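Local coordinates for protein type III effector NopAA (Sinorhizobium fredii USDA 257, PDB 6SDU) that hydrolyses xyloglucan as a type III secreted effector of a symbiotic bacterium, through a domain of glycoside hydrolase family 12, at residues 94-108 with 121-135. Residues are numbered along the deposited sequence; the frame is centred on the assembly and turned at random.
Sequences FNQEVPTGGAWDVAY and LWTNYTGNSDGSGNV
Tyr108 and Leu121 exchange two backbone hydrogen bonds where strand 103-108 pairs antiparallel with the chain from Leu121 to Thr126, forming a hairpin in the larger sheet of the family 12 beta-sandwich. Val106 N donates to Asn124 O (2.8 Å) while Val106 O accepts from Thr123 N. A beta bulge at Thr123 shifts the register by one residue between Val106 and Ala107, and Thr126 N to Trp104 O closes the ladder.

Side-chain hydrogen bonds secure the loop end. Thr126 OG1 accepts from Trp104 N at 3.1 Å and donates to Asn134 OD1 at 2.6 Å, in the plane of that carbonyl. Asn134 ND2 in turn donates to Gly102 O (2.8 Å), while the Trp104 indole donates NE1 to Gly101 O. A weak bond from Gln96 NE2 to Thr123 OG1 reaches across from the other sheet; Tyr214 OH bonds both Gln96 OE1 and Thr123 OG1.

Packing against flat groups makes up much of the side-chain contact. The Asp105 carboxylate lies stacked on the Trp122 indole, their planes 5° apart, with OD1 over the ring system and Asp105 CB 3.5 Å from Trp122 CE3; a chi1 of 57°, which sets CG between the backbone N and carbonyl carbon, lays it there. Ala107 CB meets Trp122 CD1. On the opposite side of the hairpin, Thr126 CG2 sits over the Trp104 five-membered ring, 3.6 Å from its centroid, and Thr123 CG2 lies over a face of the Phe94 ring, nearest CZ, in a looser CH-pi contact.

Trp122 touches the bound beta-D-glucopyranose, so the carboxylate stacked on its indole is a second-shell group that probably helps fix the ring's tilt in the sugar-binding cleft.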
ATOM      1  N   PHE A  94       6.777   9.508   3.248  1.00 41.71           N
ATOM      2  CA  PHE A  94       6.688   9.256   1.809  1.00 35.33           C
ATOM      3  C   PHE A  94       6.644  10.573   1.041  1.00 38.78           C
ATOM      4  O   PHE A  94       6.120  11.576   1.530  1.00 40.33           O
ATOM      5  CB  PHE A  94       5.450   8.406   1.456  1.00 32.52           C
ATOM      6  CG  PHE A  94       4.127   9.076   1.778  1.00 32.85           C
ATOM      7  CD1 PHE A  94       3.628   9.070   3.076  1.00 28.49           C
ATOM      8  CD2 PHE A  94       3.367   9.680   0.776  1.00 35.44           C
ATOM      9  CE1 PHE A  94       2.419   9.679   3.390  1.00 26.23           C
ATOM     10  CE2 PHE A  94       2.144  10.290   1.075  1.00 31.53           C
ATOM     11  CZ  PHE A  94       1.676  10.288   2.398  1.00 32.13           C
ATOM     12  N   ASN A  95       7.267  10.584  -0.131  1.00 40.69           N
ATOM     13  CA  ASN A  95       7.188  11.700  -1.068  1.00 46.71           C
ATOM     14  C   ASN A  95       7.148  11.112  -2.475  1.00 42.07           C
ATOM     15  O   ASN A  95       8.078  10.402  -2.866  1.00 37.18           O
ATOM     16  CB  ASN A  95       8.384  12.637  -0.885  1.00 59.57           C
ATOM     17  CG  ASN A  95       8.331  13.835  -1.799  1.00 67.02           C
ATOM     18  OD1 ASN A  95       7.262  14.375  -2.072  1.00 72.47           O
ATOM     19  ND2 ASN A  95       9.490  14.242  -2.306  1.00 66.61           N
ATOM     20  N   GLN A  96       6.106  11.412  -3.253  1.00 34.28           N
ATOM     21  CA  GLN A  96       5.954  10.720  -4.530  1.00 35.41           C
ATOM     22  C   GLN A  96       5.464  11.649  -5.643  1.00 38.00           C
ATOM     23  O   GLN A  96       4.934  12.734  -5.399  1.00 37.08           O
ATOM     24  CB  GLN A  96       4.996   9.534  -4.392  1.00 32.22           C
ATOM     25  CG  GLN A  96       3.530   9.963  -4.188  1.00 30.53           C
ATOM     26  CD  GLN A  96       2.802   9.089  -3.202  1.00 30.80           C
ATOM     27  OE1 GLN A  96       3.403   8.225  -2.561  1.00 32.68           O
ATOM     28  NE2 GLN A  96       1.489   9.297  -3.082  1.00 29.57           N
ATOM     29  N   GLU A  97       5.678  11.202  -6.883  1.00 42.34           N
ATOM     30  CA  GLU A  97       5.137  11.843  -8.074  1.00 36.87           C
ATOM     31  C   GLU A  97       4.342  10.787  -8.844  1.00 39.64           C
ATOM     32  O   GLU A  97       4.884   9.735  -9.184  1.00 35.00           O
ATOM     33  CB  GLU A  97       6.257  12.415  -8.941  1.00 36.23           C
ATOM     34  CG  GLU A  97       7.094  13.529  -8.302  1.00 49.56           C
ATOM     35  CD  GLU A  97       8.393  13.810  -9.088  1.00 65.52           C
ATOM     36  OE1 GLU A  97       8.907  12.887  -9.755  1.00 68.09           O
ATOM     37  OE2 GLU A  97       8.900  14.957  -9.047  1.00 71.76           O
ATOM     38  N   VAL A  98       3.079  11.074  -9.123  1.00 34.74           N
ATOM     39  CA  VAL A  98       2.143  10.080  -9.648  1.00 35.75           C
ATOM     40  C   VAL A  98       1.588  10.604 -10.959  1.00 35.32           C
ATOM     41  O   VAL A  98       1.612  11.821 -11.221  1.00 34.39           O
ATOM     42  CB  VAL A  98       1.004   9.783  -8.639  1.00 36.40           C
ATOM     43  CG1 VAL A  98       1.544   9.209  -7.330  1.00 35.01           C
ATOM     44  CG2 VAL A  98       0.210  11.043  -8.368  1.00 41.31           C
ATOM     45  N   PRO A  99       1.091   9.727 -11.821  1.00 29.69           N
ATOM     46  CA  PRO A  99       0.419  10.158 -13.050  1.00 30.96           C
ATOM     47  C   PRO A  99      -0.999  10.586 -12.691  1.00 33.06           C
ATOM     48  O   PRO A  99      -1.405  10.525 -11.529  1.00 29.27           O
ATOM     49  CB  PRO A  99       0.420   8.905 -13.940  1.00 31.36           C
ATOM     50  CG  PRO A  99       0.463   7.780 -12.983  1.00 33.30           C
ATOM     51  CD  PRO A  99       1.155   8.254 -11.720  1.00 28.44           C
ATOM     52  N   THR A 100      -1.735  11.054 -13.702  1.00 31.67           N
ATOM     53  CA  THR A 100      -3.124  11.471 -13.525  1.00 42.04           C
ATOM     54  C   THR A 100      -4.147  10.350 -13.744  1.00 42.39           C
ATOM     55  O   THR A 100      -5.071  10.190 -12.936  1.00 47.41           O
ATOM     56  CB  THR A 100      -3.437  12.646 -14.470  1.00 45.14           C
ATOM     57  OG1 THR A 100      -2.611  13.767 -14.140  1.00 48.16           O
ATOM     58  CG2 THR A 100      -4.886  13.059 -14.350  1.00 41.47           C
ATOM     59  N   GLY A 101      -4.026   9.602 -14.843  1.00 35.11           N
ATOM     60  CA  GLY A 101      -5.023   8.630 -15.243  1.00 37.08           C
ATOM     61  C   GLY A 101      -4.700   7.171 -14.923  1.00 36.66           C
ATOM     62  O   GLY A 101      -3.718   6.827 -14.268  1.00 31.25           O
ATOM     63  N   GLY A 102      -5.599   6.300 -15.374  1.00 29.91           N
ATOM     64  CA  GLY A 102      -5.447   4.880 -15.122  1.00 23.78           C
ATOM     65  C   GLY A 102      -6.311   4.427 -13.961  1.00 29.48           C
ATOM     66  O   GLY A 102      -7.265   5.094 -13.543  1.00 29.20           O
ATOM     67  N   ALA A 103      -6.004   3.222 -13.481  1.00 23.49           N
ATOM     68  CA  ALA A 103      -6.699   2.636 -12.329  1.00 25.76           C
ATOM     69  C   ALA A 103      -5.645   2.086 -11.365  1.00 27.85           C
ATOM     70  O   ALA A 103      -4.993   1.081 -11.667  1.00 27.81           O
ATOM     71  CB  ALA A 103      -7.677   1.562 -12.775  1.00 21.32           C
ATOM     72  N   TRP A 104      -5.439   2.768 -10.231  1.00 27.57           N
ATOM     73  CA  TRP A 104      -4.383   2.381  -9.300  1.00 28.92           C
ATOM     74  C   TRP A 104      -4.609   3.027  -7.937  1.00 33.31           C
ATOM     75  O   TRP A 104      -5.425   3.939  -7.765  1.00 33.79           O
ATOM     76  CB  TRP A 104      -2.993   2.751  -9.847  1.00 27.63           C
ATOM     77  CG  TRP A 104      -2.926   4.152 -10.412  1.00 26.60           C
ATOM     78  CD1 TRP A 104      -3.043   4.504 -11.724  1.00 31.86           C
ATOM     79  CD2 TRP A 104      -2.734   5.381  -9.686  1.00 24.41           C
ATOM     80  NE1 TRP A 104      -2.935   5.867 -11.859  1.00 24.47           N
ATOM     81  CE2 TRP A 104      -2.748   6.427 -10.624  1.00 28.05           C
ATOM     82  CE3 TRP A 104      -2.558   5.696  -8.335  1.00 26.67           C
ATOM     83  CZ2 TRP A 104      -2.584   7.776 -10.252  1.00 32.19           C
ATOM     84  CZ3 TRP A 104      -2.391   7.017  -7.971  1.00 29.80           C
ATOM     85  CH2 TRP A 104      -2.413   8.043  -8.918  1.00 27.22           C
ATOM     86  N   ASP A 105      -3.875   2.521  -6.958  1.00 33.82           N
ATOM     87  CA  ASP A 105      -3.870   3.107  -5.635  1.00 26.14           C
ATOM     88  C   ASP A 105      -2.461   2.970  -5.084  1.00 24.62           C
ATOM     89  O   ASP A 105      -1.851   1.914  -5.204  1.00 27.72           O
ATOM     90  CB  ASP A 105      -4.913   2.462  -4.733  1.00 25.62           C
ATOM     91  CG  ASP A 105      -4.734   0.955  -4.594  1.00 40.68           C
ATOM     92  OD1 ASP A 105      -4.033   0.511  -3.643  1.00 33.22           O
ATOM     93  OD2 ASP A 105      -5.333   0.216  -5.407  1.00 35.39           O
ATOM     94  N   VAL A 106      -1.904   4.081  -4.612  1.00 24.92           N
ATOM     95  CA  VAL A 106      -0.617   4.093  -3.939  1.00 21.21           C
ATOM     96  C   VAL A 106      -0.922   3.797  -2.473  1.00 25.03           C
ATOM     97  O   VAL A 106      -1.720   4.511  -1.856  1.00 29.60           O
ATOM     98  CB  VAL A 106       0.082   5.456  -4.109  1.00 21.90           C
ATOM     99  CG1 VAL A 106       1.409   5.475  -3.386  1.00 24.33           C
ATOM    100  CG2 VAL A 106       0.303   5.742  -5.595  1.00 25.42           C
ATOM    101  N   ALA A 107      -0.327   2.742  -1.912  1.00 31.13           N
ATOM    102  CA  ALA A 107      -0.740   2.362  -0.561  1.00 35.53           C
ATOM    103  C   ALA A 107       0.398   1.788   0.272  1.00 37.13           C
ATOM    104  O   ALA A 107       1.297   1.122  -0.252  1.00 31.76           O
ATOM    105  CB  ALA A 107      -1.863   1.313  -0.608  1.00 30.17           C
ATOM    106  N   TYR A 108       0.300   2.011   1.599  1.00 30.45           N
ATOM    107  CA  TYR A 108       1.058   1.255   2.585  1.00 28.51           C
ATOM    108  C   TYR A 108       0.417  -0.118   2.700  1.00 25.97           C
ATOM    109  O   TYR A 108      -0.811  -0.245   2.628  1.00 32.62           O
ATOM    110  CB  TYR A 108       1.011   1.930   3.966  1.00 33.49           C
ATOM    111  CG  TYR A 108       2.030   3.009   4.132  1.00 31.90           C
ATOM    112  CD1 TYR A 108       3.340   2.704   4.474  1.00 28.93           C
ATOM    113  CD2 TYR A 108       1.698   4.334   3.891  1.00 26.10           C
ATOM    114  CE1 TYR A 108       4.294   3.700   4.602  1.00 29.78           C
ATOM    115  CE2 TYR A 108       2.642   5.341   4.023  1.00 31.61           C
ATOM    116  CZ  TYR A 108       3.942   5.012   4.362  1.00 29.83           C
ATOM    117  OH  TYR A 108       4.896   5.994   4.486  1.00 30.58           O
ATOM    118  N   LEU A 121      -3.025   1.473   3.900  1.00 25.61           N
ATOM    119  CA  LEU A 121      -3.243   2.911   4.001  1.00 27.97           C
ATOM    120  C   LEU A 121      -3.063   3.483   2.602  1.00 24.99           C
ATOM    121  O   LEU A 121      -1.945   3.497   2.086  1.00 32.15           O
ATOM    122  CB  LEU A 121      -2.282   3.576   4.996  1.00 28.37           C
ATOM    123  CG  LEU A 121      -1.958   2.826   6.304  1.00 34.81           C
ATOM    124  CD1 LEU A 121      -0.829   3.539   7.073  1.00 29.19           C
ATOM    125  CD2 LEU A 121      -3.203   2.699   7.166  1.00 34.37           C
ATOM    126  N   TRP A 122      -4.167   3.900   1.977  1.00 25.57           N
ATOM    127  CA  TRP A 122      -4.159   4.468   0.619  1.00 29.88           C
ATOM    128  C   TRP A 122      -3.892   5.977   0.693  1.00 30.64           C
ATOM    129  O   TRP A 122      -4.732   6.736   1.182  1.00 33.99           O
ATOM    130  CB  TRP A 122      -5.496   4.205  -0.079  1.00 29.59           C
ATOM    131  CG  TRP A 122      -5.831   2.737  -0.384  1.00 31.13           C
ATOM    132  CD1 TRP A 122      -5.358   1.620   0.262  1.00 30.24           C
ATOM    133  CD2 TRP A 122      -6.731   2.258  -1.398  1.00 26.04           C
ATOM    134  NE1 TRP A 122      -5.895   0.478  -0.299  1.00 28.10           N
ATOM    135  CE2 TRP A 122      -6.738   0.842  -1.319  1.00 29.43           C
ATOM    136  CE3 TRP A 122      -7.518   2.890  -2.380  1.00 27.38           C
ATOM    137  CZ2 TRP A 122      -7.510   0.042  -2.177  1.00 28.06           C
ATOM    138  CZ3 TRP A 122      -8.287   2.092  -3.246  1.00 25.96           C
ATOM    139  CH2 TRP A 122      -8.267   0.683  -3.136  1.00 32.60           C
ATOM    140  N   THR A 123      -2.742   6.420   0.188  1.00 38.25           N
ATOM    141  CA  THR A 123      -2.425   7.852   0.227  1.00 34.12           C
ATOM    142  C   THR A 123      -2.938   8.615  -0.993  1.00 35.80           C
ATOM    143  O   THR A 123      -3.384   9.751  -0.850  1.00 36.24           O
ATOM    144  CB  THR A 123      -0.916   8.069   0.360  1.00 32.13           C
ATOM    145  OG1 THR A 123      -0.237   7.530  -0.795  1.00 29.06           O
ATOM    146  CG2 THR A 123      -0.403   7.427   1.642  1.00 27.96           C
ATOM    147  N   ASN A 124      -2.824   8.053  -2.200  1.00 31.61           N
ATOM    148  CA  ASN A 124      -3.321   8.691  -3.420  1.00 29.66           C
ATOM    149  C   ASN A 124      -3.819   7.566  -4.318  1.00 34.47           C
ATOM    150  O   ASN A 124      -3.221   6.487  -4.354  1.00 33.41           O
ATOM    151  CB  ASN A 124      -2.247   9.538  -4.133  1.00 27.51           C
ATOM    152  CG  ASN A 124      -2.841  10.559  -5.127  1.00 30.51           C
ATOM    153  OD1 ASN A 124      -4.062  10.637  -5.338  1.00 28.00           O
ATOM    154  ND2 ASN A 124      -1.968  11.331  -5.752  1.00 28.88           N
ATOM    155  N   TYR A 125      -4.957   7.783  -4.968  1.00 34.74           N
ATOM    156  CA  TYR A 125      -5.593   6.705  -5.713  1.00 27.05           C
ATOM    157  C   TYR A 125      -6.515   7.325  -6.755  1.00 30.03           C
ATOM    158  O   TYR A 125      -6.779   8.529  -6.739  1.00 35.28           O
ATOM    159  CB  TYR A 125      -6.331   5.741  -4.767  1.00 25.18           C
ATOM    160  CG  TYR A 125      -7.131   6.416  -3.644  1.00 31.35           C
ATOM    161  CD1 TYR A 125      -6.496   6.926  -2.493  1.00 36.54           C
ATOM    162  CD2 TYR A 125      -8.510   6.514  -3.720  1.00 25.75           C
ATOM    163  CE1 TYR A 125      -7.219   7.533  -1.481  1.00 36.31           C
ATOM    164  CE2 TYR A 125      -9.244   7.118  -2.709  1.00 35.25           C
ATOM    165  CZ  TYR A 125      -8.603   7.629  -1.599  1.00 38.58           C
ATOM    166  OH  TYR A 125      -9.346   8.221  -0.615  1.00 32.82           O
ATOM    167  N   THR A 126      -6.966   6.502  -7.695  1.00 23.74           N
ATOM    168  CA  THR A 126      -7.828   7.009  -8.758  1.00 32.20           C
ATOM    169  C   THR A 126      -9.311   6.906  -8.443  1.00 26.99           C
ATOM    170  O   THR A 126     -10.108   7.366  -9.254  1.00 23.39           O
ATOM    171  CB  THR A 126      -7.586   6.257 -10.073  1.00 31.19           C
ATOM    172  OG1 THR A 126      -7.762   4.852  -9.845  1.00 25.49           O
ATOM    173  CG2 THR A 126      -6.216   6.516 -10.567  1.00 27.19           C
ATOM    174  N   GLY A 127      -9.696   6.191  -7.386  1.00 31.07           N
ATOM    175  CA  GLY A 127     -11.074   6.109  -6.932  1.00 29.83           C
ATOM    176  C   GLY A 127     -11.364   7.199  -5.917  1.00 34.42           C
ATOM    177  O   GLY A 127     -10.650   8.200  -5.839  1.00 39.27           O
ATOM    178  N   ASN A 128     -12.449   7.033  -5.149  1.00 34.56           N
ATOM    179  CA  ASN A 128     -12.820   8.021  -4.130  1.00 31.82           C
ATOM    180  C   ASN A 128     -12.797   7.426  -2.723  1.00 37.05           C
ATOM    181  O   ASN A 128     -12.953   6.212  -2.540  1.00 30.19           O
ATOM    182  CB  ASN A 128     -14.196   8.617  -4.406  1.00 33.72           C
ATOM    183  CG  ASN A 128     -14.353   9.076  -5.860  1.00 43.69           C
ATOM    184  OD1 ASN A 128     -15.225   8.586  -6.572  1.00 56.29           O
ATOM    185  ND2 ASN A 128     -13.493   9.987  -6.304  1.00 33.42           N
ATOM    186  N   SER A 129     -12.636   8.307  -1.718  1.00 39.67           N
ATOM    187  CA  SER A 129     -12.567   7.888  -0.315  1.00 30.05           C
ATOM    188  C   SER A 129     -13.859   7.251   0.184  1.00 36.66           C
ATOM    189  O   SER A 129     -13.828   6.564   1.212  1.00 45.05           O
ATOM    190  CB  SER A 129     -12.198   9.070   0.591  1.00 40.35           C
ATOM    191  OG  SER A 129     -13.219  10.051   0.609  1.00 44.94           O
ATOM    192  N   ASP A 130     -14.995   7.476  -0.487  1.00 38.50           N
ATOM    193  CA  ASP A 130     -16.264   6.879  -0.072  1.00 38.01           C
ATOM    194  C   ASP A 130     -16.446   5.427  -0.537  1.00 43.03           C
ATOM    195  O   ASP A 130     -17.530   4.860  -0.324  1.00 39.64           O
ATOM    196  CB  ASP A 130     -17.441   7.738  -0.575  1.00 37.89           C
ATOM    197  CG  ASP A 130     -17.559   7.772  -2.096  1.00 48.41           C
ATOM    198  OD1 ASP A 130     -16.812   7.054  -2.801  1.00 51.30           O
ATOM    199  OD2 ASP A 130     -18.410   8.533  -2.597  1.00 54.61           O
ATOM    200  N   GLY A 131     -15.434   4.833  -1.182  1.00 37.40           N
ATOM    201  CA  GLY A 131     -15.470   3.465  -1.682  1.00 34.86           C
ATOM    202  C   GLY A 131     -15.894   3.275  -3.131  1.00 34.81           C
ATOM    203  O   GLY A 131     -16.019   2.127  -3.582  1.00 29.62           O
ATOM    204  N   SER A 132     -16.103   4.348  -3.886  1.00 36.15           N
ATOM    205  CA  SER A 132     -16.483   4.257  -5.289  1.00 32.58           C
ATOM    206  C   SER A 132     -15.296   4.639  -6.166  1.00 33.74           C
ATOM    207  O   SER A 132     -14.273   5.136  -5.681  1.00 32.05           O
ATOM    208  CB  SER A 132     -17.692   5.153  -5.589  1.00 32.94           C
ATOM    209  OG  SER A 132     -17.347   6.519  -5.428  1.00 38.13           O
ATOM    210  N   GLY A 133     -15.407   4.328  -7.458  1.00 35.50           N
ATOM    211  CA  GLY A 133     -14.389   4.661  -8.433  1.00 26.33           C
ATOM    212  C   GLY A 133     -13.946   3.428  -9.192  1.00 35.10           C
ATOM    213  O   GLY A 133     -14.442   2.324  -8.978  1.00 29.36           O
ATOM    214  N   ASN A 134     -12.989   3.634 -10.110  1.00 29.12           N
ATOM    215  CA  ASN A 134     -12.461   2.509 -10.875  1.00 24.19           C
ATOM    216  C   ASN A 134     -11.546   1.600 -10.052  1.00 29.56           C
ATOM    217  O   ASN A 134     -11.080   0.585 -10.582  1.00 31.47           O
ATOM    218  CB  ASN A 134     -11.771   3.002 -12.164  1.00 25.15           C
ATOM    219  CG  ASN A 134     -10.531   3.865 -11.896  1.00 32.25           C
ATOM    220  OD1 ASN A 134     -10.121   4.059 -10.748  1.00 24.83           O
ATOM    221  ND2 ASN A 134      -9.909   4.351 -12.975  1.00 32.39           N
ATOM    222  N   VAL A 135     -11.135   2.005  -8.844  1.00 28.55           N
ATOM    223  CA  VAL A 135     -10.524   1.090  -7.873  1.00 29.18           C
ATOM    224  C   VAL A 135     -11.336   1.195  -6.600  1.00 34.24           C
ATOM    225  O   VAL A 135     -11.898   2.259  -6.314  1.00 26.14           O
ATOM    226  CB  VAL A 135      -9.035   1.366  -7.567  1.00 29.43           C
ATOM    227  CG1 VAL A 135      -8.146   0.878  -8.689  1.00 26.43           C
ATOM    228  CG2 VAL A 135      -8.809   2.847  -7.245  1.00 36.40           C
TER